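Local coordinates for protein nucleoside phosphorylase, putative (Trypanosoma brucei, PDB 3BJE) that acts as a homodimeric uridine phosphorylase, reversibly splitting uridine with phosphate to give uracil and ribose 1-phosphate, at residues M95-I100 / E294-C299; I168-T173 / T243-S248; N172-Y177 / I298-D303. One frame throughout, in Å; residues are numbered along the deposited sequence.

Interaction 1. Residues M95-I100 / E294-C299; sequences MGVDNI and ETSAIC. With CA (calcium ion), chain G; R1P (1-O-phosphono-alpha-D-ribofuranose), chain C.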
ATOM      1  N   MET A  95      -3.827   4.013  -1.072  1.00 17.66           N
ATOM      2  CA  MET A  95      -3.498   3.161  -2.204  1.00 16.41           C
ATOM      3  C   MET A  95      -3.079   1.779  -1.776  1.00 17.64           C
ATOM      4  O   MET A  95      -2.252   1.639  -0.875  1.00 13.59           O
ATOM      5  CB  MET A  95      -2.392   3.812  -3.028  1.00 16.18           C
ATOM      6  CG  MET A  95      -2.762   5.180  -3.500  1.00 17.77           C
ATOM      7  SD  MET A  95      -1.573   5.913  -4.624  1.00 18.02           S
ATOM      8  CE  MET A  95      -0.290   6.382  -3.470  1.00 17.34           C
ATOM      9  N   GLY A  96      -3.646   0.757  -2.409  1.00 15.98           N
ATOM     10  CA  GLY A  96      -3.118  -0.590  -2.295  1.00 15.22           C
ATOM     11  C   GLY A  96      -3.874  -1.631  -1.487  1.00 15.94           C
ATOM     12  O   GLY A  96      -4.688  -1.322  -0.623  1.00 14.76           O
ATOM     13  N   VAL A  97      -3.595  -2.888  -1.824  1.00 16.64           N
ATOM     14  CA  VAL A  97      -4.213  -4.038  -1.173  1.00 14.25           C
ATOM     15  C   VAL A  97      -3.800  -4.190   0.291  1.00 14.81           C
ATOM     16  O   VAL A  97      -4.533  -4.746   1.102  1.00 16.27           O
ATOM     17  CB  VAL A  97      -3.918  -5.366  -1.928  1.00 14.84           C
ATOM     18  CG1 VAL A  97      -4.705  -5.422  -3.261  1.00 15.39           C
ATOM     19  CG2 VAL A  97      -2.408  -5.582  -2.122  1.00 15.12           C
ATOM     20  N   ASP A  98      -2.621  -3.669   0.611  1.00 14.50           N
ATOM     21  CA  ASP A  98      -2.158  -3.634   1.984  1.00 14.39           C
ATOM     22  C   ASP A  98      -3.030  -2.701   2.813  1.00 15.98           C
ATOM     23  O   ASP A  98      -3.419  -3.034   3.936  1.00 15.79           O
ATOM     24  CB  ASP A  98      -0.684  -3.220   2.044  1.00 15.42           C
ATOM     25  CG  ASP A  98      -0.408  -1.861   1.449  1.00 15.83           C
ATOM     26  OD1 ASP A  98      -1.022  -1.454   0.443  1.00 14.02           O
ATOM     27  OD2 ASP A  98       0.494  -1.189   1.945  1.00 16.48           O
ATOM     28  N   ASN A  99      -3.367  -1.549   2.238  1.00 13.94           N
ATOM     29  CA  ASN A  99      -4.299  -0.596   2.870  1.00 13.70           C
ATOM     30  C   ASN A  99      -5.686  -1.210   3.032  1.00 15.60           C
ATOM     31  O   ASN A  99      -6.380  -1.002   4.041  1.00 15.93           O
ATOM     32  CB  ASN A  99      -4.376   0.690   2.058  1.00 14.08           C
ATOM     33  CG  ASN A  99      -3.104   1.522   2.156  1.00 13.66           C
ATOM     34  OD1 ASN A  99      -1.979   1.024   1.949  1.00 13.68           O
ATOM     35  ND2 ASN A  99      -3.277   2.804   2.480  1.00 15.44           N
ATOM     36  N   ILE A 100      -6.103  -1.970   2.018  1.00 14.38           N
ATOM     37  CA  ILE A 100      -7.368  -2.698   2.080  1.00 14.59           C
ATOM     38  C   ILE A 100      -7.366  -3.691   3.245  1.00 15.82           C
ATOM     39  O   ILE A 100      -8.344  -3.795   3.996  1.00 16.41           O
ATOM     40  CB  ILE A 100      -7.690  -3.421   0.721  1.00 16.55           C
ATOM     41  CG1 ILE A 100      -7.930  -2.424  -0.433  1.00 16.25           C
ATOM     42  CG2 ILE A 100      -8.893  -4.354   0.900  1.00 16.94           C
ATOM     43  CD1 ILE A 100      -8.971  -1.343  -0.165  1.00 15.82           C
ATOM     44  N   GLU A 294      -6.294  -2.231  -5.729  1.00 17.82           N
ATOM     45  CA  GLU A 294      -7.058  -2.635  -4.529  1.00 17.27           C
ATOM     46  C   GLU A 294      -8.024  -3.812  -4.654  1.00 17.76           C
ATOM     47  O   GLU A 294      -8.336  -4.457  -3.654  1.00 19.79           O
ATOM     48  CB  GLU A 294      -7.847  -1.424  -3.998  1.00 20.23           C
ATOM     49  CG  GLU A 294      -6.957  -0.307  -3.434  1.00 20.25           C
ATOM     50  CD  GLU A 294      -6.628   0.800  -4.433  1.00 21.62           C
ATOM     51  OE1 GLU A 294      -7.451   1.102  -5.310  1.00 29.02           O
ATOM     52  OE2 GLU A 294      -5.518   1.409  -4.348  1.00 19.90           O
ATOM     53  N   THR A 295      -8.504  -4.091  -5.859  1.00 18.07           N
ATOM     54  CA  THR A 295      -9.720  -4.887  -6.002  1.00 16.99           C
ATOM     55  C   THR A 295      -9.560  -6.350  -5.603  1.00 17.60           C
ATOM     56  O   THR A 295     -10.450  -6.917  -4.984  1.00 19.52           O
ATOM     57  CB  THR A 295     -10.288  -4.729  -7.437  1.00 17.37           C
ATOM     58  OG1 THR A 295     -10.758  -3.392  -7.581  1.00 19.88           O
ATOM     59  CG2 THR A 295     -11.455  -5.680  -7.696  1.00 19.30           C
ATOM     60  N   SER A 296      -8.442  -6.978  -5.969  1.00 17.31           N
ATOM     61  CA  SER A 296      -8.233  -8.386  -5.653  1.00 17.18           C
ATOM     62  C   SER A 296      -8.445  -8.664  -4.161  1.00 18.21           C
ATOM     63  O   SER A 296      -9.195  -9.583  -3.808  1.00 18.52           O
ATOM     64  CB  SER A 296      -6.818  -8.817  -6.039  1.00 19.24           C
ATOM     65  OG  SER A 296      -5.855  -7.998  -5.399  1.00 17.60           O
ATOM     66  N   ALA A 297      -7.812  -7.871  -3.286  1.00 17.13           N
ATOM     67  CA  ALA A 297      -7.908  -8.091  -1.823  1.00 16.72           C
ATOM     68  C   ALA A 297      -9.293  -7.714  -1.290  1.00 17.29           C
ATOM     69  O   ALA A 297      -9.807  -8.331  -0.358  1.00 18.16           O
ATOM     70  CB  ALA A 297      -6.830  -7.302  -1.059  1.00 19.55           C
ATOM     71  N   ILE A 298      -9.900  -6.679  -1.845  1.00 18.67           N
ATOM     72  CA  ILE A 298     -11.266  -6.352  -1.455  1.00 15.90           C
ATOM     73  C   ILE A 298     -12.152  -7.546  -1.679  1.00 16.71           C
ATOM     74  O   ILE A 298     -12.946  -7.919  -0.818  1.00 17.47           O
ATOM     75  CB  ILE A 298     -11.818  -5.172  -2.281  1.00 16.55           C
ATOM     76  CG1 ILE A 298     -11.135  -3.888  -1.859  1.00 17.61           C
ATOM     77  CG2 ILE A 298     -13.342  -5.040  -2.133  1.00 20.02           C
ATOM     78  CD1 ILE A 298     -11.443  -2.716  -2.798  1.00 17.54           C
ATOM     79  N   CYS A 299     -12.079  -8.121  -2.883  1.00 18.69           N
ATOM     80  CA  CYS A 299     -12.911  -9.272  -3.207  1.00 17.50           C
ATOM     81  C   CYS A 299     -12.588 -10.498  -2.336  1.00 15.59           C
ATOM     82  O   CYS A 299     -13.479 -11.171  -1.810  1.00 16.54           O
ATOM     83  CB  CYS A 299     -12.772  -9.613  -4.685  1.00 18.22           C
ATOM     84  SG  CYS A 299     -13.557  -8.383  -5.760  1.00 20.02           S
TER
HETATM   85 CA    CA G 402      -0.277   0.846   0.218  1.00 13.12          CA
HETATM   86  C5  R1P C 401      -3.080   4.955  -8.145  1.00 22.94           C
HETATM   87  O5  R1P C 401      -3.005   6.209  -8.839  1.00 20.82           O
HETATM   88  C4  R1P C 401      -4.388   4.841  -7.385  1.00 21.45           C
HETATM   89  O4  R1P C 401      -5.516   5.137  -8.227  1.00 28.06           O
HETATM   90  C1  R1P C 401      -6.409   4.019  -8.287  1.00 27.13           C
HETATM   91  C2  R1P C 401      -5.510   2.823  -7.931  1.00 24.34           C
HETATM   92  O2  R1P C 401      -6.176   1.594  -7.558  1.00 19.17           O
HETATM   93  C3  R1P C 401      -4.616   3.438  -6.850  1.00 21.59           C
HETATM   94  O3  R1P C 401      -5.277   3.534  -5.577  1.00 20.92           O
HETATM   95  O1  R1P C 401      -7.599   4.172  -7.442  1.00 24.69           O
HETATM   96  P   R1P C 401      -8.094   5.468  -6.613  1.00 24.37           P
HETATM   97  O1P R1P C 401      -6.945   5.584  -5.600  1.00 24.46           O
HETATM   98  O2P R1P C 401      -9.411   5.026  -5.999  1.00 25.15           O
HETATM   99  O3P R1P C 401      -8.168   6.655  -7.518  1.00 25.49           O

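Interaction 2. Residues I168-T173 / T243-S248; sequences IGMDNT and TTATAS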
ATOM      1  N   ILE A 168      -7.829 -10.916 -10.639  1.00 15.05           N
ATOM      2  CA  ILE A 168      -6.512 -11.533 -10.536  1.00 15.00           C
ATOM      3  C   ILE A 168      -5.693 -10.745  -9.535  1.00 15.47           C
ATOM      4  O   ILE A 168      -5.515  -9.535  -9.692  1.00 14.99           O
ATOM      5  CB  ILE A 168      -5.771 -11.510 -11.871  1.00 15.11           C
ATOM      6  CG1 ILE A 168      -6.557 -12.269 -12.949  1.00 17.21           C
ATOM      7  CG2 ILE A 168      -4.360 -12.125 -11.724  1.00 16.44           C
ATOM      8  CD1 ILE A 168      -6.271 -11.769 -14.359  1.00 18.14           C
ATOM      9  N   GLY A 169      -5.222 -11.423  -8.487  1.00 14.76           N
ATOM     10  CA  GLY A 169      -4.301 -10.843  -7.522  1.00 15.23           C
ATOM     11  C   GLY A 169      -2.883 -11.040  -7.988  1.00 15.43           C
ATOM     12  O   GLY A 169      -2.342 -12.127  -7.882  1.00 15.73           O
ATOM     13  N   MET A 170      -2.285  -9.983  -8.527  1.00 14.56           N
ATOM     14  CA  MET A 170      -0.854  -9.983  -8.836  1.00 13.62           C
ATOM     15  C   MET A 170      -0.025  -9.563  -7.609  1.00 13.47           C
ATOM     16  O   MET A 170       1.190  -9.720  -7.589  1.00 13.67           O
ATOM     17  CB  MET A 170      -0.562  -9.068 -10.016  1.00 14.93           C
ATOM     18  CG  MET A 170      -1.439  -9.360 -11.235  1.00 15.20           C
ATOM     19  SD  MET A 170      -1.009  -8.412 -12.708  1.00 15.51           S
ATOM     20  CE  MET A 170      -1.362  -6.740 -12.121  1.00 17.14           C
ATOM     21  N   ASP A 171      -0.701  -8.954  -6.646  1.00 14.71           N
ATOM     22  CA  ASP A 171      -0.162  -8.666  -5.341  1.00 13.57           C
ATOM     23  C   ASP A 171      -0.039  -9.979  -4.561  1.00 13.54           C
ATOM     24  O   ASP A 171      -0.402 -11.050  -5.073  1.00 15.68           O
ATOM     25  CB  ASP A 171      -1.132  -7.748  -4.622  1.00 12.90           C
ATOM     26  CG  ASP A 171      -2.483  -8.412  -4.418  1.00 15.46           C
ATOM     27  OD1 ASP A 171      -3.232  -8.628  -5.411  1.00 14.70           O
ATOM     28  OD2 ASP A 171      -2.777  -8.780  -3.250  1.00 16.48           O
ATOM     29  N   ASN A 172       0.435  -9.907  -3.307  1.00 12.78           N
ATOM     30  CA  ASN A 172       0.511 -11.100  -2.451  1.00 13.32           C
ATOM     31  C   ASN A 172      -0.198 -10.983  -1.108  1.00 14.38           C
ATOM     32  O   ASN A 172      -0.077 -11.848  -0.259  1.00 14.74           O
ATOM     33  CB  ASN A 172       1.955 -11.599  -2.257  1.00 13.92           C
ATOM     34  CG  ASN A 172       2.695 -10.940  -1.100  1.00 13.03           C
ATOM     35  OD1 ASN A 172       2.297  -9.876  -0.626  1.00 13.99           O
ATOM     36  ND2 ASN A 172       3.816 -11.567  -0.664  1.00 12.99           N
ATOM     37  N   THR A 173      -1.019  -9.957  -0.942  1.00 14.73           N
ATOM     38  CA  THR A 173      -1.576  -9.688   0.374  1.00 13.31           C
ATOM     39  C   THR A 173      -2.428 -10.867   0.841  1.00 13.87           C
ATOM     40  O   THR A 173      -2.294 -11.347   1.975  1.00 15.03           O
ATOM     41  CB  THR A 173      -2.337  -8.358   0.360  1.00 16.11           C
ATOM     42  OG1 THR A 173      -1.369  -7.303   0.266  1.00 14.99           O
ATOM     43  CG2 THR A 173      -3.196  -8.176   1.637  1.00 18.67           C
ATOM     44  N   THR A 243     -12.597  -8.986 -15.985  1.00 14.99           N
ATOM     45  CA  THR A 243     -11.635  -9.330 -14.961  1.00 15.61           C
ATOM     46  C   THR A 243     -10.741  -8.137 -14.665  1.00 16.57           C
ATOM     47  O   THR A 243     -10.228  -7.480 -15.579  1.00 16.10           O
ATOM     48  CB  THR A 243     -10.803 -10.555 -15.400  1.00 14.76           C
ATOM     49  OG1 THR A 243     -11.657 -11.695 -15.498  1.00 17.53           O
ATOM     50  CG2 THR A 243      -9.704 -10.866 -14.399  1.00 15.23           C
ATOM     51  N   THR A 244     -10.563  -7.867 -13.372  1.00 14.22           N
ATOM     52  CA  THR A 244      -9.686  -6.807 -12.903  1.00 16.79           C
ATOM     53  C   THR A 244      -8.371  -7.413 -12.403  1.00 15.72           C
ATOM     54  O   THR A 244      -8.380  -8.316 -11.548  1.00 15.43           O
ATOM     55  CB  THR A 244     -10.354  -6.015 -11.752  1.00 15.98           C
ATOM     56  OG1 THR A 244     -11.607  -5.488 -12.223  1.00 16.56           O
ATOM     57  CG2 THR A 244      -9.422  -4.880 -11.239  1.00 15.52           C
ATOM     58  N   ALA A 245      -7.237  -6.938 -12.922  1.00 14.21           N
ATOM     59  CA  ALA A 245      -5.922  -7.353 -12.430  1.00 16.41           C
ATOM     60  C   ALA A 245      -5.404  -6.327 -11.439  1.00 16.19           C
ATOM     61  O   ALA A 245      -5.306  -5.144 -11.760  1.00 16.49           O
ATOM     62  CB  ALA A 245      -4.947  -7.506 -13.603  1.00 15.27           C
ATOM     63  N   THR A 246      -5.089  -6.775 -10.235  1.00 16.04           N
ATOM     64  CA  THR A 246      -4.621  -5.899  -9.184  1.00 15.12           C
ATOM     65  C   THR A 246      -3.119  -6.069  -8.918  1.00 15.70           C
ATOM     66  O   THR A 246      -2.615  -7.174  -8.749  1.00 16.29           O
ATOM     67  CB  THR A 246      -5.394  -6.148  -7.879  1.00 16.32           C
ATOM     68  OG1 THR A 246      -6.790  -5.913  -8.102  1.00 16.43           O
ATOM     69  CG2 THR A 246      -4.889  -5.257  -6.701  1.00 13.97           C
ATOM     70  N   ALA A 247      -2.449  -4.919  -8.837  1.00 13.94           N
ATOM     71  CA  ALA A 247      -1.004  -4.827  -8.768  1.00 15.25           C
ATOM     72  C   ALA A 247      -0.530  -4.347  -7.407  1.00 16.04           C
ATOM     73  O   ALA A 247      -1.262  -3.654  -6.674  1.00 18.11           O
ATOM     74  CB  ALA A 247      -0.511  -3.831  -9.825  1.00 15.92           C
ATOM     75  N   SER A 248       0.726  -4.690  -7.080  1.00 15.09           N
ATOM     76  CA  SER A 248       1.393  -4.277  -5.825  1.00 14.90           C
ATOM     77  C   SER A 248       2.304  -3.050  -6.016  1.00 14.30           C
ATOM     78  O   SER A 248       3.294  -2.852  -5.318  1.00 15.93           O
ATOM     79  CB  SER A 248       2.152  -5.448  -5.228  1.00 16.08           C
ATOM     80  OG  SER A 248       3.053  -6.035  -6.159  1.00 15.85           O
TER

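Interaction 3. Residues N172-Y177 / I298-D303; sequences NTSLYY and ICYLSD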
ATOM      1  N   ASN A 172       0.435  -9.907  -3.307  1.00 12.78           N
ATOM      2  CA  ASN A 172       0.511 -11.100  -2.451  1.00 13.32           C
ATOM      3  C   ASN A 172      -0.198 -10.983  -1.108  1.00 14.38           C
ATOM      4  O   ASN A 172      -0.077 -11.848  -0.259  1.00 14.74           O
ATOM      5  CB  ASN A 172       1.955 -11.599  -2.257  1.00 13.92           C
ATOM      6  CG  ASN A 172       2.695 -10.940  -1.100  1.00 13.03           C
ATOM      7  OD1 ASN A 172       2.297  -9.876  -0.626  1.00 13.99           O
ATOM      8  ND2 ASN A 172       3.816 -11.567  -0.664  1.00 12.99           N
ATOM      9  N   THR A 173      -1.019  -9.957  -0.942  1.00 14.73           N
ATOM     10  CA  THR A 173      -1.576  -9.688   0.374  1.00 13.31           C
ATOM     11  C   THR A 173      -2.428 -10.867   0.841  1.00 13.87           C
ATOM     12  O   THR A 173      -2.294 -11.347   1.975  1.00 15.03           O
ATOM     13  CB  THR A 173      -2.337  -8.358   0.360  1.00 16.11           C
ATOM     14  OG1 THR A 173      -1.369  -7.303   0.266  1.00 14.99           O
ATOM     15  CG2 THR A 173      -3.196  -8.176   1.637  1.00 18.67           C
ATOM     16  N   SER A 174      -3.289 -11.363  -0.046  1.00 13.54           N
ATOM     17  CA  SER A 174      -4.146 -12.496   0.303  1.00 14.02           C
ATOM     18  C   SER A 174      -3.398 -13.817   0.438  1.00 15.61           C
ATOM     19  O   SER A 174      -3.944 -14.770   0.973  1.00 14.33           O
ATOM     20  CB  SER A 174      -5.311 -12.632  -0.686  1.00 15.30           C
ATOM     21  OG  SER A 174      -6.038 -11.398  -0.766  1.00 15.93           O
ATOM     22  N   LEU A 175      -2.144 -13.900  -0.008  1.00 15.97           N
ATOM     23  CA  LEU A 175      -1.373 -15.112   0.258  1.00 14.94           C
ATOM     24  C   LEU A 175      -1.161 -15.381   1.747  1.00 14.63           C
ATOM     25  O   LEU A 175      -0.857 -16.502   2.116  1.00 15.79           O
ATOM     26  CB  LEU A 175      -0.020 -15.103  -0.471  1.00 15.76           C
ATOM     27  CG  LEU A 175       0.017 -15.116  -1.992  1.00 15.49           C
ATOM     28  CD1 LEU A 175       1.447 -15.444  -2.460  1.00 14.79           C
ATOM     29  CD2 LEU A 175      -0.971 -16.076  -2.620  1.00 14.74           C
ATOM     30  N   TYR A 176      -1.342 -14.358   2.595  1.00 12.86           N
ATOM     31  CA  TYR A 176      -1.229 -14.456   4.040  1.00 13.75           C
ATOM     32  C   TYR A 176      -2.556 -14.918   4.653  1.00 14.21           C
ATOM     33  O   TYR A 176      -2.612 -15.172   5.846  1.00 13.68           O
ATOM     34  CB  TYR A 176      -0.729 -13.117   4.610  1.00 13.25           C
ATOM     35  CG  TYR A 176       0.712 -12.992   4.243  1.00 13.49           C
ATOM     36  CD1 TYR A 176       1.686 -13.608   5.002  1.00 13.45           C
ATOM     37  CD2 TYR A 176       1.107 -12.371   3.087  1.00 14.57           C
ATOM     38  CE1 TYR A 176       3.032 -13.591   4.625  1.00 14.07           C
ATOM     39  CE2 TYR A 176       2.446 -12.345   2.703  1.00 14.15           C
ATOM     40  CZ  TYR A 176       3.405 -12.943   3.488  1.00 13.90           C
ATOM     41  OH  TYR A 176       4.723 -12.953   3.095  1.00 13.87           O
ATOM     42  N   TYR A 177      -3.576 -15.088   3.806  1.00 14.49           N
ATOM     43  CA  TYR A 177      -4.893 -15.575   4.191  1.00 13.77           C
ATOM     44  C   TYR A 177      -5.246 -16.841   3.402  1.00 14.87           C
ATOM     45  O   TYR A 177      -6.390 -17.041   2.967  1.00 14.50           O
ATOM     46  CB  TYR A 177      -5.934 -14.499   3.953  1.00 13.60           C
ATOM     47  CG  TYR A 177      -5.761 -13.271   4.825  1.00 15.11           C
ATOM     48  CD1 TYR A 177      -6.592 -13.047   5.907  1.00 13.66           C
ATOM     49  CD2 TYR A 177      -4.756 -12.343   4.570  1.00 13.51           C
ATOM     50  CE1 TYR A 177      -6.434 -11.949   6.714  1.00 13.35           C
ATOM     51  CE2 TYR A 177      -4.573 -11.230   5.383  1.00 14.12           C
ATOM     52  CZ  TYR A 177      -5.433 -11.026   6.460  1.00 14.75           C
ATOM     53  OH  TYR A 177      -5.326  -9.919   7.275  1.00 15.23           O
ATOM     54  N   ILE A 298      -9.900  -6.679  -1.845  1.00 18.67           N
ATOM     55  CA  ILE A 298     -11.266  -6.352  -1.455  1.00 15.90           C
ATOM     56  C   ILE A 298     -12.152  -7.546  -1.679  1.00 16.71           C
ATOM     57  O   ILE A 298     -12.946  -7.919  -0.818  1.00 17.47           O
ATOM     58  CB  ILE A 298     -11.818  -5.172  -2.281  1.00 16.55           C
ATOM     59  CG1 ILE A 298     -11.135  -3.888  -1.859  1.00 17.61           C
ATOM     60  CG2 ILE A 298     -13.342  -5.040  -2.133  1.00 20.02           C
ATOM     61  CD1 ILE A 298     -11.443  -2.716  -2.798  1.00 17.54           C
ATOM     62  N   CYS A 299     -12.079  -8.121  -2.883  1.00 18.69           N
ATOM     63  CA  CYS A 299     -12.911  -9.272  -3.207  1.00 17.50           C
ATOM     64  C   CYS A 299     -12.588 -10.498  -2.336  1.00 15.59           C
ATOM     65  O   CYS A 299     -13.479 -11.171  -1.810  1.00 16.54           O
ATOM     66  CB  CYS A 299     -12.772  -9.613  -4.685  1.00 18.22           C
ATOM     67  SG  CYS A 299     -13.557  -8.383  -5.760  1.00 20.02           S
ATOM     68  N   TYR A 300     -11.309 -10.814  -2.233  1.00 16.71           N
ATOM     69  CA  TYR A 300     -10.887 -12.015  -1.511  1.00 16.80           C
ATOM     70  C   TYR A 300     -11.184 -11.957  -0.018  1.00 17.45           C
ATOM     71  O   TYR A 300     -11.755 -12.892   0.555  1.00 17.52           O
ATOM     72  CB  TYR A 300      -9.396 -12.272  -1.728  1.00 18.53           C
ATOM     73  CG  TYR A 300      -8.940 -13.581  -1.121  1.00 17.50           C
ATOM     74  CD1 TYR A 300      -8.914 -14.755  -1.861  1.00 18.44           C
ATOM     75  CD2 TYR A 300      -8.561 -13.646   0.212  1.00 18.29           C
ATOM     76  CE1 TYR A 300      -8.521 -15.955  -1.281  1.00 19.25           C
ATOM     77  CE2 TYR A 300      -8.156 -14.835   0.803  1.00 17.07           C
ATOM     78  CZ  TYR A 300      -8.152 -15.995   0.051  1.00 20.32           C
ATOM     79  OH  TYR A 300      -7.761 -17.185   0.614  1.00 21.02           O
ATOM     80  N   LEU A 301     -10.763 -10.878   0.619  1.00 17.43           N
ATOM     81  CA  LEU A 301     -10.923 -10.760   2.064  1.00 18.49           C
ATOM     82  C   LEU A 301     -12.413 -10.571   2.422  1.00 20.20           C
ATOM     83  O   LEU A 301     -12.867 -11.145   3.410  1.00 19.88           O
ATOM     84  CB  LEU A 301     -10.095  -9.597   2.571  1.00 18.01           C
ATOM     85  CG  LEU A 301      -8.569  -9.779   2.442  1.00 18.78           C
ATOM     86  CD1 LEU A 301      -7.833  -8.534   2.916  1.00 19.32           C
ATOM     87  CD2 LEU A 301      -8.071 -10.957   3.273  1.00 18.93           C
ATOM     88  N   SER A 302     -13.173  -9.829   1.599  1.00 18.58           N
ATOM     89  CA  SER A 302     -14.618  -9.674   1.858  1.00 17.06           C
ATOM     90  C   SER A 302     -15.318 -11.023   1.741  1.00 17.75           C
ATOM     91  O   SER A 302     -16.133 -11.395   2.613  1.00 18.70           O
ATOM     92  CB  SER A 302     -15.262  -8.633   0.935  1.00 17.46           C
ATOM     93  OG  SER A 302     -14.721  -7.348   1.166  1.00 18.94           O
ATOM     94  N   ASP A 303     -15.015 -11.763   0.673  1.00 18.12           N
ATOM     95  CA  ASP A 303     -15.638 -13.057   0.483  1.00 17.93           C
ATOM     96  C   ASP A 303     -15.296 -13.986   1.642  1.00 17.78           C
ATOM     97  O   ASP A 303     -16.153 -14.733   2.115  1.00 19.24           O
ATOM     98  CB  ASP A 303     -15.245 -13.680  -0.857  1.00 16.63           C
ATOM     99  CG  ASP A 303     -15.680 -15.118  -0.962  1.00 18.61           C
ATOM    100  OD1 ASP A 303     -16.863 -15.356  -1.319  1.00 21.60           O
ATOM    101  OD2 ASP A 303     -14.860 -16.007  -0.648  1.00 21.21           O
TER

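Interaction 1. Residues M95-I100 / E294-C299
Val-97 and Glu-294 bring their backbones closest, with CA atoms 4.6 Å apart, and the gap widens to 6.4 Å between the CA atoms of Ile-100 and Ile-298. Here the starts of helices 97-112 and 295-305, each preceded by an N-cap residue (Gly-96 and Glu-294), meet in the ribose 1-phosphate pocket of the phosphorylase fold. The carboxylate of Glu-294 bridges the two helix starts. Its OE2 accepts the N-H of Gly-96 on the anti lone pair, away from OE1, with an N-to-OE2 distance of 2.8 Å and an angle of 162° at the hydrogen. The same OE2 takes a very short bond from O3 of the sugar, 2.5 Å long, while OE1 faces O2 of the sugar and Arg-145. Two different groups thus hold OE2, which, with the Arg-145 salt bridge at OE1, probably steadies the carboxylate against the ribose hydroxyls. Met-95 lies alongside, its CG 3.7 Å from O3 of the ribose.

Behind the pocket the contact is apolar. CG1 of Val-97, anti to its carbonyl carbon (chi1 -72°), rests on CB of Ala-297 at 3.6 Å, and CG2 of Ile-100 reaches CG1 of Ile-298. CG1 of Ile-100 meets CB of Glu-294, the two side chains crossing at about a right angle. On another side of 95-100, Met-95, Asp-98 and Asn-99, with their counterparts in the second subunit, bind one calcium ion at the dimer interface. The backbone O of Met-95, a residue whose side chain reaches the sugar, sits 2.4 Å from that ion.

Interaction 2. Residues I168-T173 / T243-S248
Ile-168 with Ala-245 and Gly-169 with Thr-246 form parallel beta bridges at the C-terminal ends of strands 161-169 and 239-246, on the side of the phosphorylase core where ribose 1-phosphate and uracil bind. The ladder runs from Ile-168 N to Thr-244 O and from Thr-246 N to Ile-168 O, the latter nearly straight at 175°. Past the bridges, Thr-246 O takes the N-H of Met-170 at 2.8 Å and, weakly, that of Asp-171, so one carbonyl receives the first two N-H groups beyond the strand.

Side chains divide between the two faces. On that of Ile-168 and Ala-245, the Ile-168 methyl CD1 lies 3.5 Å from CG2 of Thr-243, the two side chains crossing at about a right angle. Met-170 lies close to the neighbouring strand: its CB is only 3.1 Å from Thr-246 O, a tight approach. A bend at chi3 (-64°) turns its CE back over the backbone of Thr-246, where it touches CB of Ala-247 at 3.8 Å and CB of Ala-245 at 4.0 Å. Thr-246 points to the other face, and its CG2 approaches OD1 of Asp-171. That carboxylate is gripped from several directions: OD2 closes an Asx turn by accepting Thr-173 N at 3.1 Å and also meets the hydroxyl of Tyr-207, while OD1 pairs with Ser-296 OG. OG1 of Thr-246 bonds to Glu-292 and to the backbone N of Ser-296.

Strand 284-292 continues the sheet beyond 239-246, and strand 207-210 pairs with 161-169. Helix 186-198 covers Ile-168 and Thr-243, whereas Val-97 of helix 97-112 packs against Asp-171 and Thr-246.

Interaction 3. Residues N172-Y177 / I298-D303
Tyr-300, on helix 295-305, gives the polar part of this contact: its hydroxyl donates to the backbone O of Tyr-177 over 2.7 Å. The donor stands above the carbonyl plane, 36° out of it, and ties the residue just after the 3-10 turn 173-176 to the helix. With CG anti to the backbone N (chi1 -174°), the ring starts out toward that turn.

Two CH-pi contacts accompany the bond. CB of Ser-174 sits over one face of the Tyr-300 ring, offset toward the rim at CD2, 3.9 Å from the centroid. CD2 of Leu-301 lies over the centre of the Tyr-177 ring, 3.6 Å from its centroid and only 12° off the normal, so the methyl meets all six ring carbons. Apolar packing links the two pairs, CB of Tyr-177 touching CE2 of Tyr-300 at 3.9 Å.

Helix 97-112 adjoins both segments: the Tyr-177 hydroxyl bonds to its Glu-101 and Asn-105, and Leu-301 packs on its Leu-104. Strand 207-210 lies against Tyr-300 through Ser-209, while Leu-175 and Tyr-176 of the same 3-10 turn engage the second subunit.

All three contacts are buried, and helix 295-305 is shared by interactions 1 and 3: its first turn serves interaction 1, and Tyr-300 and Leu-301 in the next turn serve interaction 3. Interactions 2 and 3 follow one another along the same chain through Asn-172 and Thr-173, in the loop that leads from strand 161-169 into the 3-10 turn. Interactions 1 and 2 join through hydrogen bonds of Ser-296 and the packing of Val-97. The chemistry changes with place: hydrogen bonding to the sugar beside a calcium site, backed by aliphatic packing, in interaction 1, backbone ladder bonds at the C-terminal ends of interior strands in interaction 2, and aromatic faces and a hydroxyl bond in interaction 3, which includes the partly exposed Tyr-300.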